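Local coordinates for protein dihydroneopterin triphosphate diphosphatase (Escherichia coli O157:H7, PDB 5U7F) that probably hydrolyses dihydroneopterin triphosphate to the monophosphate and pyrophosphate for folate biosynthesis, and can also cleave nucleoside triphosphates such as dATP, at residues M54-V57 and K58-V61; S137-Q140 and A141-F145; F81-S85 and H86-R90. All coordinates share one frame; numbering follows the deposited sequence.

Contact 1. Residues M54-V57 and K58-V61. With CO (cobalt (II) ion), chain E; CO (cobalt (II) ion), chain D; CO (cobalt (II) ion), chain F.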
ATOM      1  N   MET A  54      -4.626  -2.188  -8.911  1.00 20.84           N
ATOM      2  CA  MET A  54      -5.529  -3.332  -8.951  1.00 25.03           C
ATOM      3  C   MET A  54      -4.729  -4.633  -8.955  1.00 24.63           C
ATOM      4  O   MET A  54      -5.103  -5.588  -8.271  1.00 26.77           O
ATOM      5  CB  MET A  54      -6.447  -3.269 -10.164  1.00 23.04           C
ATOM      6  CG  MET A  54      -7.688  -2.425  -9.922  1.00 32.63           C
ATOM      7  SD  MET A  54      -8.971  -2.746 -11.143  1.00 60.36           S
ATOM      8  CE  MET A  54      -8.038  -2.600 -12.675  1.00 43.99           C
ATOM      9  N   ARG A  55      -3.605  -4.656  -9.675  1.00 27.22           N
ATOM     10  CA  ARG A  55      -2.825  -5.878  -9.783  1.00 20.66           C
ATOM     11  C   ARG A  55      -2.208  -6.249  -8.446  1.00 26.81           C
ATOM     12  O   ARG A  55      -2.296  -7.394  -8.033  1.00 23.11           O
ATOM     13  CB  ARG A  55      -1.736  -5.760 -10.827  1.00 29.66           C
ATOM     14  CG  ARG A  55      -0.839  -7.009 -10.888  1.00 26.98           C
ATOM     15  CD  ARG A  55       0.281  -6.868 -11.830  1.00 27.64           C
ATOM     16  NE  ARG A  55       0.931  -5.564 -11.714  1.00 25.13           N
ATOM     17  CZ  ARG A  55       1.809  -5.238 -10.775  1.00 25.07           C
ATOM     18  NH1 ARG A  55       2.191  -6.135  -9.862  1.00 27.20           N
ATOM     19  NH2 ARG A  55       2.323  -4.015 -10.765  1.00 28.63           N
ATOM     20  N   GLU A  56      -1.556  -5.291  -7.789  1.00 22.15           N
ATOM     21  CA  GLU A  56      -0.924  -5.529  -6.503  1.00 21.31           C
ATOM     22  C   GLU A  56      -1.947  -5.920  -5.429  1.00 21.81           C
ATOM     23  O   GLU A  56      -1.654  -6.694  -4.535  1.00 23.49           O
ATOM     24  CB  GLU A  56      -0.158  -4.288  -6.072  1.00 19.73           C
ATOM     25  CG  GLU A  56       1.041  -4.003  -6.948  1.00 17.72           C
ATOM     26  CD  GLU A  56       2.251  -4.940  -6.695  1.00 24.05           C
ATOM     27  OE1 GLU A  56       2.269  -5.580  -5.639  1.00 26.61           O
ATOM     28  OE2 GLU A  56       3.183  -4.998  -7.546  1.00 25.27           O
ATOM     29  N   VAL A  57      -3.155  -5.383  -5.512  1.00 20.95           N
ATOM     30  CA  VAL A  57      -4.161  -5.725  -4.521  1.00 22.39           C
ATOM     31  C   VAL A  57      -4.546  -7.199  -4.705  1.00 19.53           C
ATOM     32  O   VAL A  57      -4.693  -7.929  -3.722  1.00 22.88           O
ATOM     33  CB  VAL A  57      -5.392  -4.807  -4.615  1.00 28.39           C
ATOM     34  CG1 VAL A  57      -6.574  -5.383  -3.817  1.00 26.82           C
ATOM     35  CG2 VAL A  57      -5.021  -3.410  -4.102  1.00 23.71           C
ATOM     36  N   LYS A  58      -4.668  -7.628  -5.965  1.00 26.57           N
ATOM     37  CA  LYS A  58      -4.943  -9.045  -6.254  1.00 31.39           C
ATOM     38  C   LYS A  58      -3.787  -9.929  -5.763  1.00 23.96           C
ATOM     39  O   LYS A  58      -4.017 -10.875  -5.029  1.00 29.08           O
ATOM     40  CB  LYS A  58      -5.178  -9.266  -7.752  1.00 30.40           C
ATOM     41  CG  LYS A  58      -6.256 -10.306  -8.062  1.00 47.03           C
ATOM     42  CD  LYS A  58      -6.294 -10.679  -9.546  1.00 51.27           C
ATOM     43  CE  LYS A  58      -7.183 -11.901  -9.780  1.00 55.62           C
ATOM     44  NZ  LYS A  58      -7.171 -12.378 -11.201  1.00 57.05           N
ATOM     45  N   GLU A  59      -2.553  -9.589  -6.159  1.00 26.02           N
ATOM     46  CA  GLU A  59      -1.335 -10.343  -5.770  1.00 25.91           C
ATOM     47  C   GLU A  59      -1.075 -10.410  -4.259  1.00 30.05           C
ATOM     48  O   GLU A  59      -0.735 -11.475  -3.736  1.00 32.22           O
ATOM     49  CB  GLU A  59      -0.077  -9.734  -6.441  1.00 30.39           C
ATOM     50  CG  GLU A  59       0.011  -9.902  -7.969  1.00 33.47           C
ATOM     51  CD  GLU A  59       1.266  -9.243  -8.597  1.00 39.55           C
ATOM     52  OE1 GLU A  59       1.405  -9.275  -9.846  1.00 36.46           O
ATOM     53  OE2 GLU A  59       2.118  -8.711  -7.843  1.00 39.74           O
ATOM     54  N   GLU A  60      -1.221  -9.286  -3.560  1.00 19.49           N
ATOM     55  CA  GLU A  60      -0.780  -9.176  -2.177  1.00 23.66           C
ATOM     56  C   GLU A  60      -1.808  -9.552  -1.125  1.00 23.43           C
ATOM     57  O   GLU A  60      -1.442 -10.005  -0.046  1.00 25.84           O
ATOM     58  CB  GLU A  60      -0.306  -7.752  -1.901  1.00 23.01           C
ATOM     59  CG  GLU A  60       0.958  -7.405  -2.741  1.00 23.74           C
ATOM     60  CD  GLU A  60       1.783  -6.265  -2.210  1.00 25.99           C
ATOM     61  OE1 GLU A  60       1.368  -5.648  -1.224  1.00 21.65           O
ATOM     62  OE2 GLU A  60       2.864  -5.983  -2.805  1.00 25.85           O
ATOM     63  N   VAL A  61      -3.087  -9.338  -1.404  1.00 18.70           N
ATOM     64  CA  VAL A  61      -4.094  -9.721  -0.438  1.00 25.80           C
ATOM     65  C   VAL A  61      -5.237 -10.503  -1.078  1.00 22.08           C
ATOM     66  O   VAL A  61      -6.269 -10.673  -0.451  1.00 22.22           O
ATOM     67  CB  VAL A  61      -4.642  -8.503   0.323  1.00 24.28           C
ATOM     68  CG1 VAL A  61      -3.504  -7.828   1.096  1.00 29.57           C
ATOM     69  CG2 VAL A  61      -5.322  -7.513  -0.613  1.00 28.17           C
TER
HETATM   70 CO    CO E 204       3.768  -6.553  -4.611  0.99 25.21          CO
HETATM   71 CO    CO D 203       5.203  -5.644  -7.592  0.81 24.81          CO
HETATM   72 CO    CO F 205       4.207  -4.516  -2.216  0.77 23.18          CO
HETATM   73  O   HOH W   1       4.567  -7.286  -8.845  1.00 36.63           O
HETATM   74  O   HOH W   2       2.801  -8.397  -5.119  1.00 29.49           O
HETATM   75  O   HOH W   3       7.336  -6.424  -7.846  1.00 30.54           O
HETATM   76  O   HOH W   4       4.790  -7.009  -6.171  1.00 30.97           O
HETATM   77  O   HOH W   5       5.484  -4.301  -9.226  1.00 31.89           O
HETATM   78  O   HOH W   6       5.927  -3.189  -1.986  1.00 29.05           O

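Contact 2. Residues S137-Q140 and A141-F145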
ATOM      1  N   SER A 137       4.618   8.515   4.176  1.00 14.99           N
ATOM      2  CA  SER A 137       3.594   8.747   3.164  1.00 19.65           C
ATOM      3  C   SER A 137       2.366   7.866   3.461  1.00 15.22           C
ATOM      4  O   SER A 137       1.224   8.313   3.336  1.00 13.37           O
ATOM      5  CB  SER A 137       4.134   8.475   1.764  1.00 16.92           C
ATOM      6  OG  SER A 137       4.601   7.147   1.660  1.00 18.04           O
ATOM      7  N   ASN A 138       2.618   6.625   3.857  1.00 13.34           N
ATOM      8  CA  ASN A 138       1.564   5.692   4.303  1.00 11.95           C
ATOM      9  C   ASN A 138       0.785   6.272   5.468  1.00 13.91           C
ATOM     10  O   ASN A 138      -0.457   6.240   5.478  1.00 13.56           O
ATOM     11  CB  ASN A 138       2.175   4.343   4.687  1.00 17.06           C
ATOM     12  CG  ASN A 138       1.199   3.157   4.561  1.00 17.48           C
ATOM     13  OD1 ASN A 138       1.653   2.016   4.324  1.00 15.39           O
ATOM     14  ND2 ASN A 138      -0.134   3.401   4.729  1.00 15.61           N
ATOM     15  N   ARG A 139       1.504   6.817   6.436  1.00 15.23           N
ATOM     16  CA  ARG A 139       0.879   7.512   7.544  1.00 17.18           C
ATOM     17  C   ARG A 139      -0.015   8.637   7.076  1.00 17.58           C
ATOM     18  O   ARG A 139      -1.199   8.726   7.467  1.00 15.95           O
ATOM     19  CB  ARG A 139       1.930   8.057   8.469  1.00 12.85           C
ATOM     20  CG  ARG A 139       1.401   9.002   9.537  1.00 18.82           C
ATOM     21  CD  ARG A 139       2.442   9.200  10.617  1.00 23.01           C
ATOM     22  NE  ARG A 139       3.519  10.040  10.128  1.00 33.86           N
ATOM     23  CZ  ARG A 139       4.792   9.690   9.976  1.00 36.48           C
ATOM     24  NH1 ARG A 139       5.246   8.456  10.264  1.00 30.37           N
ATOM     25  NH2 ARG A 139       5.621  10.627   9.530  1.00 30.88           N
ATOM     26  N   GLN A 140       0.542   9.495   6.229  1.00 16.59           N
ATOM     27  CA  GLN A 140      -0.198  10.667   5.775  1.00 16.40           C
ATOM     28  C   GLN A 140      -1.461  10.260   4.994  1.00 16.58           C
ATOM     29  O   GLN A 140      -2.519  10.880   5.124  1.00 17.94           O
ATOM     30  CB  GLN A 140       0.699  11.564   4.919  1.00 16.96           C
ATOM     31  CG  GLN A 140       0.061  12.909   4.565  1.00 31.72           C
ATOM     32  CD  GLN A 140       1.006  13.867   3.802  1.00 24.61           C
ATOM     33  OE1 GLN A 140       0.572  14.598   2.913  1.00 46.57           O
ATOM     34  NE2 GLN A 140       2.269  13.877   4.180  1.00 30.79           N
ATOM     35  N   ALA A 141      -1.369   9.194   4.208  1.00 16.41           N
ATOM     36  CA  ALA A 141      -2.501   8.750   3.418  1.00 14.76           C
ATOM     37  C   ALA A 141      -3.615   8.238   4.338  1.00 15.23           C
ATOM     38  O   ALA A 141      -4.772   8.545   4.117  1.00 15.74           O
ATOM     39  CB  ALA A 141      -2.081   7.683   2.418  1.00 16.15           C
ATOM     40  N   ILE A 142      -3.251   7.487   5.367  1.00 13.50           N
ATOM     41  CA  ILE A 142      -4.241   6.992   6.336  1.00 13.17           C
ATOM     42  C   ILE A 142      -4.926   8.207   6.991  1.00 16.98           C
ATOM     43  O   ILE A 142      -6.161   8.273   7.101  1.00 15.80           O
ATOM     44  CB  ILE A 142      -3.576   6.069   7.381  1.00 14.80           C
ATOM     45  CG1 ILE A 142      -3.117   4.777   6.708  1.00 19.66           C
ATOM     46  CG2 ILE A 142      -4.566   5.722   8.552  1.00 19.45           C
ATOM     47  CD1 ILE A 142      -2.218   3.905   7.610  1.00 17.31           C
ATOM     48  N   GLU A 143      -4.129   9.192   7.382  1.00 22.18           N
ATOM     49  CA  GLU A 143      -4.654  10.361   8.092  1.00 19.50           C
ATOM     50  C   GLU A 143      -5.612  11.153   7.225  1.00 25.00           C
ATOM     51  O   GLU A 143      -6.695  11.570   7.680  1.00 26.51           O
ATOM     52  CB  GLU A 143      -3.530  11.267   8.588  1.00 22.50           C
ATOM     53  CG  GLU A 143      -2.677  10.624   9.702  1.00 28.27           C
ATOM     54  CD  GLU A 143      -1.459  11.443  10.147  1.00 30.23           C
ATOM     55  OE1 GLU A 143      -0.865  12.193   9.336  1.00 36.02           O
ATOM     56  OE2 GLU A 143      -1.066  11.306  11.330  1.00 35.26           O
ATOM     57  N   GLN A 144      -5.266  11.319   5.965  1.00 23.09           N
ATOM     58  CA  GLN A 144      -6.040  12.203   5.122  1.00 21.15           C
ATOM     59  C   GLN A 144      -7.241  11.538   4.459  1.00 25.77           C
ATOM     60  O   GLN A 144      -8.191  12.236   4.094  1.00 21.67           O
ATOM     61  CB  GLN A 144      -5.118  12.826   4.069  1.00 22.23           C
ATOM     62  CG  GLN A 144      -4.104  13.755   4.697  1.00 29.75           C
ATOM     63  CD  GLN A 144      -3.214  14.434   3.657  1.00 45.00           C
ATOM     64  OE1 GLN A 144      -3.167  14.011   2.496  1.00 34.54           O
ATOM     65  NE2 GLN A 144      -2.509  15.490   4.071  1.00 49.24           N
ATOM     66  N   PHE A 145      -7.234  10.212   4.304  1.00 24.37           N
ATOM     67  CA  PHE A 145      -8.285   9.561   3.526  1.00 21.88           C
ATOM     68  C   PHE A 145      -9.076   8.513   4.291  1.00 21.29           C
ATOM     69  O   PHE A 145     -10.120   8.081   3.822  1.00 29.89           O
ATOM     70  CB  PHE A 145      -7.686   8.946   2.264  1.00 21.04           C
ATOM     71  CG  PHE A 145      -7.270   9.973   1.242  1.00 26.02           C
ATOM     72  CD1 PHE A 145      -8.179  10.453   0.299  1.00 30.73           C
ATOM     73  CD2 PHE A 145      -5.998  10.495   1.250  1.00 23.13           C
ATOM     74  CE1 PHE A 145      -7.803  11.426  -0.631  1.00 29.57           C
ATOM     75  CE2 PHE A 145      -5.618  11.455   0.319  1.00 22.13           C
ATOM     76  CZ  PHE A 145      -6.519  11.923  -0.611  1.00 30.84           C
TER

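Contact 3. Residues F81-S85 and H86-R90. With SO4 (sulfate ion), chain B.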
ATOM      1  N   PHE A  81       9.644  10.456  -1.979  1.00 14.17           N
ATOM      2  CA  PHE A  81      10.352  10.294  -0.731  1.00 17.25           C
ATOM      3  C   PHE A  81      11.659   9.564  -0.961  1.00 19.92           C
ATOM      4  O   PHE A  81      11.872   8.933  -2.010  1.00 16.60           O
ATOM      5  CB  PHE A  81       9.493   9.564   0.313  1.00 19.65           C
ATOM      6  CG  PHE A  81       8.962   8.230  -0.126  1.00 15.66           C
ATOM      7  CD1 PHE A  81       9.730   7.082  -0.051  1.00 17.47           C
ATOM      8  CD2 PHE A  81       7.643   8.122  -0.540  1.00 17.19           C
ATOM      9  CE1 PHE A  81       9.191   5.857  -0.436  1.00 18.83           C
ATOM     10  CE2 PHE A  81       7.129   6.919  -0.910  1.00 19.90           C
ATOM     11  CZ  PHE A  81       7.890   5.797  -0.853  1.00 22.90           C
ATOM     12  N   GLU A  82      12.524   9.684   0.038  1.00 14.53           N
ATOM     13  CA  GLU A  82      13.814   9.025   0.034  1.00 14.92           C
ATOM     14  C   GLU A  82      13.609   7.554   0.360  1.00 17.38           C
ATOM     15  O   GLU A  82      12.920   7.194   1.329  1.00 16.60           O
ATOM     16  CB  GLU A  82      14.750   9.684   1.037  1.00 16.95           C
ATOM     17  CG  GLU A  82      16.163   9.060   1.109  1.00 20.18           C
ATOM     18  CD  GLU A  82      17.101   9.510  -0.018  1.00 25.79           C
ATOM     19  OE1 GLU A  82      16.800  10.528  -0.691  1.00 17.34           O
ATOM     20  OE2 GLU A  82      18.154   8.822  -0.229  1.00 21.57           O
ATOM     21  N   ILE A  83      14.188   6.709  -0.476  1.00 19.03           N
ATOM     22  CA  ILE A  83      14.197   5.274  -0.263  1.00 14.86           C
ATOM     23  C   ILE A  83      15.006   4.967   1.005  1.00 11.99           C
ATOM     24  O   ILE A  83      16.113   5.468   1.176  1.00 16.05           O
ATOM     25  CB  ILE A  83      14.779   4.541  -1.496  1.00 15.28           C
ATOM     26  CG1 ILE A  83      13.905   4.855  -2.704  1.00 16.64           C
ATOM     27  CG2 ILE A  83      14.844   3.008  -1.277  1.00 16.08           C
ATOM     28  CD1 ILE A  83      14.364   4.337  -4.037  1.00 16.75           C
ATOM     29  N   PHE A  84      14.414   4.179   1.906  1.00 20.65           N
ATOM     30  CA  PHE A  84      15.138   3.737   3.090  1.00 22.50           C
ATOM     31  C   PHE A  84      16.495   3.142   2.703  1.00 21.67           C
ATOM     32  O   PHE A  84      16.592   2.295   1.818  1.00 17.45           O
ATOM     33  CB  PHE A  84      14.345   2.696   3.879  1.00 19.11           C
ATOM     34  CG  PHE A  84      13.198   3.257   4.667  1.00 25.24           C
ATOM     35  CD1 PHE A  84      13.338   4.417   5.398  1.00 27.56           C
ATOM     36  CD2 PHE A  84      11.997   2.574   4.722  1.00 32.43           C
ATOM     37  CE1 PHE A  84      12.288   4.914   6.152  1.00 35.88           C
ATOM     38  CE2 PHE A  84      10.945   3.062   5.474  1.00 34.72           C
ATOM     39  CZ  PHE A  84      11.090   4.239   6.187  1.00 27.58           C
ATOM     40  N   SER A  85      17.516   3.593   3.405  1.00 18.35           N
ATOM     41  CA  SER A  85      18.894   3.228   3.120  1.00 22.67           C
ATOM     42  C   SER A  85      19.095   1.744   3.013  1.00 22.35           C
ATOM     43  O   SER A  85      19.781   1.278   2.120  1.00 21.99           O
ATOM     44  CB  SER A  85      19.802   3.778   4.195  1.00 22.87           C
ATOM     45  OG  SER A  85      19.991   5.176   4.020  1.00 42.19           O
ATOM     46  N   HIS A  86      18.507   1.001   3.948  1.00 21.89           N
ATOM     47  CA  HIS A  86      18.678  -0.445   3.978  1.00 21.32           C
ATOM     48  C   HIS A  86      17.869  -1.190   2.897  1.00 28.35           C
ATOM     49  O   HIS A  86      18.024  -2.405   2.748  1.00 26.77           O
ATOM     50  CB  HIS A  86      18.316  -0.985   5.380  1.00 23.39           C
ATOM     51  CG  HIS A  86      16.893  -0.751   5.787  1.00 25.58           C
ATOM     52  ND1 HIS A  86      16.456   0.443   6.317  1.00 25.02           N
ATOM     53  CD2 HIS A  86      15.819  -1.578   5.783  1.00 32.82           C
ATOM     54  CE1 HIS A  86      15.170   0.348   6.609  1.00 31.62           C
ATOM     55  NE2 HIS A  86      14.761  -0.867   6.297  1.00 35.62           N
ATOM     56  N   LEU A  87      17.022  -0.488   2.138  1.00 26.29           N
ATOM     57  CA  LEU A  87      16.206  -1.143   1.109  1.00 27.73           C
ATOM     58  C   LEU A  87      16.601  -0.675  -0.288  1.00 26.28           C
ATOM     59  O   LEU A  87      16.088  -1.174  -1.288  1.00 28.44           O
ATOM     60  CB  LEU A  87      14.691  -0.895   1.363  1.00 27.12           C
ATOM     61  CG  LEU A  87      14.143  -1.528   2.655  1.00 26.10           C
ATOM     62  CD1 LEU A  87      12.650  -1.298   2.835  1.00 33.52           C
ATOM     63  CD2 LEU A  87      14.438  -3.028   2.753  1.00 38.34           C
ATOM     64  N   ARG A  88      17.525   0.269  -0.352  1.00 19.97           N
ATOM     65  CA  ARG A  88      17.839   0.946  -1.602  1.00 25.70           C
ATOM     66  C   ARG A  88      18.575   0.021  -2.570  1.00 32.17           C
ATOM     67  O   ARG A  88      18.439   0.167  -3.795  1.00 27.07           O
ATOM     68  CB  ARG A  88      18.666   2.195  -1.325  1.00 22.53           C
ATOM     69  CG  ARG A  88      18.804   3.152  -2.515  1.00 28.49           C
ATOM     70  CD  ARG A  88      20.232   3.509  -2.806  1.00 30.95           C
ATOM     71  NE  ARG A  88      20.962   2.376  -3.365  1.00 32.90           N
ATOM     72  CZ  ARG A  88      20.907   1.996  -4.642  1.00 30.94           C
ATOM     73  NH1 ARG A  88      20.133   2.647  -5.518  1.00 26.44           N
ATOM     74  NH2 ARG A  88      21.610   0.950  -5.039  1.00 38.28           N
ATOM     75  N   HIS A  89      19.326  -0.935  -2.010  1.00 29.66           N
ATOM     76  CA  HIS A  89      20.098  -1.921  -2.783  1.00 39.51           C
ATOM     77  C   HIS A  89      19.236  -2.550  -3.900  1.00 28.86           C
ATOM     78  O   HIS A  89      19.760  -2.960  -4.929  1.00 35.29           O
ATOM     79  CB  HIS A  89      20.661  -3.023  -1.833  1.00 28.82           C
ATOM     80  CG  HIS A  89      19.593  -3.796  -1.128  1.00 41.44           C
ATOM     81  ND1 HIS A  89      19.242  -3.555   0.182  1.00 39.25           N
ATOM     82  CD2 HIS A  89      18.761  -4.775  -1.567  1.00 34.56           C
ATOM     83  CE1 HIS A  89      18.236  -4.348   0.516  1.00 42.65           C
ATOM     84  NE2 HIS A  89      17.933  -5.103  -0.523  1.00 38.79           N
ATOM     85  N   ARG A  90      17.922  -2.609  -3.679  1.00 30.01           N
ATOM     86  CA  ARG A  90      16.957  -3.184  -4.621  1.00 26.73           C
ATOM     87  C   ARG A  90      16.717  -2.302  -5.848  1.00 19.97           C
ATOM     88  O   ARG A  90      15.991  -2.712  -6.760  1.00 25.41           O
ATOM     89  CB  ARG A  90      15.593  -3.412  -3.949  1.00 28.91           C
ATOM     90  CG  ARG A  90      15.473  -4.553  -2.951  1.00 40.95           C
ATOM     91  CD  ARG A  90      15.797  -5.930  -3.531  1.00 33.45           C
ATOM     92  NE  ARG A  90      15.428  -6.106  -4.934  1.00 43.17           N
ATOM     93  CZ  ARG A  90      14.231  -6.487  -5.371  1.00 44.19           C
ATOM     94  NH1 ARG A  90      13.240  -6.733  -4.519  1.00 49.41           N
ATOM     95  NH2 ARG A  90      14.031  -6.620  -6.676  1.00 40.04           N
TER
HETATM   96  S   SO4 B 201      12.043  12.609   2.595  0.50 18.48           S
HETATM   97  O1  SO4 B 201      13.171  12.910   3.479  0.71 18.35           O
HETATM   98  O2  SO4 B 201      12.429  12.899   1.221  0.98 17.56           O
HETATM   99  O3  SO4 B 201      11.730  11.185   2.729  0.39 18.95           O
HETATM  100  O4  SO4 B 201      10.895  13.423   2.976  0.27 17.51           O
HETATM  101  O   HOH W   7      21.429  -0.249   0.447  1.00 24.42           O

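Contact 1. Residues M54-V57 and K58-V61
Glu56 and Glu60 meet one turn apart through shared cobalt ions, in a local helical contact on helix 49-61, which packs against strands 10-18 and 36-42. Both carboxylates ligate one cobalt, Glu56 by OE1 and Glu60 by OE2, each at 2.1 Å. Their planes stand 88° apart, and the common metal draws Glu56 OE1 and Glu60 OE2 to 2.9 Å, a spacing that two bare carboxylate oxygens would hardly tolerate. Each also reaches a further ion: Glu56 OE2 binds a second cobalt, while Glu60 OE2 bridges to a third. A bend at chi2 (-75°) brings the Glu56 carboxylate to the cluster, where its two oxygens bind different ions. This is the helix of the Nudix box, whose glutamates bind the catalytic metals in this family; Glu117 and the carbonyl of Thr40 add ligands from outside the helix. Beside the cluster, Arg55 NH1 donates to Glu56 OE2 at 2.8 Å, meeting that oxygen from above the carboxylate plane. The same NH1 makes a weak, nearly straight bond (168°) to Glu59 OE1 at 3.2 Å, and NH2 is salt-bridged to Glu47. Glu59 OE2 accepts from two cobalt-bound waters, a second-shell role. Away from the metals, Val57 CG1 lies 4.0 Å from Val61 CG2, on the side where these valines touch Val14 and Ile16 of strand 10-18.

Contact 2. Residues S137-Q140 and A141-F145
Ala141 opens the second half of this stretch of helix 136-147, its N bonded to Ser137 O at 2.9 Å and its methyl 3.5 Å (CB) from the same oxygen. That methyl also touches Leu13, Val15 and Trp102, the side on which the helix covers the sheet of the Nudix fold. Next comes Ile142, its N bonded to Asn138 O and its CD1 3.6 Å from Asn138 ND2, the two side chains crossing at an angle. Asn138 ND2 is hydrogen-bonded to Ser38 OG, and beyond Ile142 stand Ala126, Ala129 and Ala130 of helix 126-132. Glu143, its N bonded to Arg139 O, runs alongside Arg139, both pointing the same way, yet they meet through carbon: Glu143 CD is 3.8 Å from Arg139 CG, whereas Arg139 NE stays 4.9 Å from Glu143 OE2. The arginine chain, bent at chi3 (73°), leads its guanidinium away from the carboxylate. Gln144, its N bonded to Gln140 O, likewise lies beside Gln140, with amide planes 66° apart and Gln144 NE2 3.7 Å from Gln140 CG. Arg77 of strand 72-82 donates to Gln140 OE1 and, weakly, to Gln144 OE1. Phe145 N bonds to Ala141 O, and its side chain packs on the Cys75-Cys104 disulfide. Backbone bonds thus link the turns, while Ile142 meets Asn138 and Glu143 meets Arg139 through carbon; the charges of this last pair could attract only at a distance.

Contact 3. Residues F81-S85 and H86-R90
Phe84 and His86 lie side by side and point the same way, at the first and third positions of a type I beta turn, 84-87, that follows strand 72-82 of the Nudix sheet. Their planes are 15° apart, but the rings are slid so far, with centroids 5.7 Å apart, that they barely overlap; the closer approach is His86 CE1 to Phe84 CB, at 3.7 Å. The turn itself is closed by Leu87 N, which donates to Phe84 O at 2.8 Å, and a weak bond from Arg88 N to Ser85 O follows. Leu87 CD1 meets the Phe84 ring at its edge, 4.4 Å from Phe84 CD2. On another side of the turn, Ile83 CG2 packs 3.7 Å from Arg88 CA, crossing the first carbons of the arginine side chain. Further out, Asp32 accepts a hydrogen bond from His86 NE2, fixing the imidazole's far end. The Arg88 chain, bent at chi2 and chi3, turns its guanidinium to the carbonyls of Val95 and Ala92, and so ties the turn to the loop leading into strand 97-107. Ile83 pairs by its backbone with Thr96 and Phe81 with Asn98, so backbone pairing runs just past the strand end. Residues 81-84 are predicted to bind substrate, and this segment also holds a sulfate, probably from the crystallisation liquor, that Arg97 and Trp136 bind too. Glu82 N donates to sulfate O3 at 3.2 Å in an almost straight bond of 171°.

Overall arrangement
All three contacts are local, and they differ mainly in what surrounds them. Contacts 1 and 2 are partly buried on helices 49-61 and 136-147, on opposite sides of the chain's centre; both helices pack on strand 10-18. Contact 2 also packs on strand 72-82, whose end leads into contact 3, a surface turn. Charge and metal dominate contact 1, whereas contact 2 relies on backbone bonds and carbon packing, and contact 3 on one short turn bond with loosely paired rings. Contacts 2 and 3 touch, Ser137 OG resting 3.6 Å from Phe81 CE2, near Ser135, another predicted substrate residue. Contact 1 touches neither: its nearest atoms are about 9 Å from contact 2 and 11 Å from contact 3.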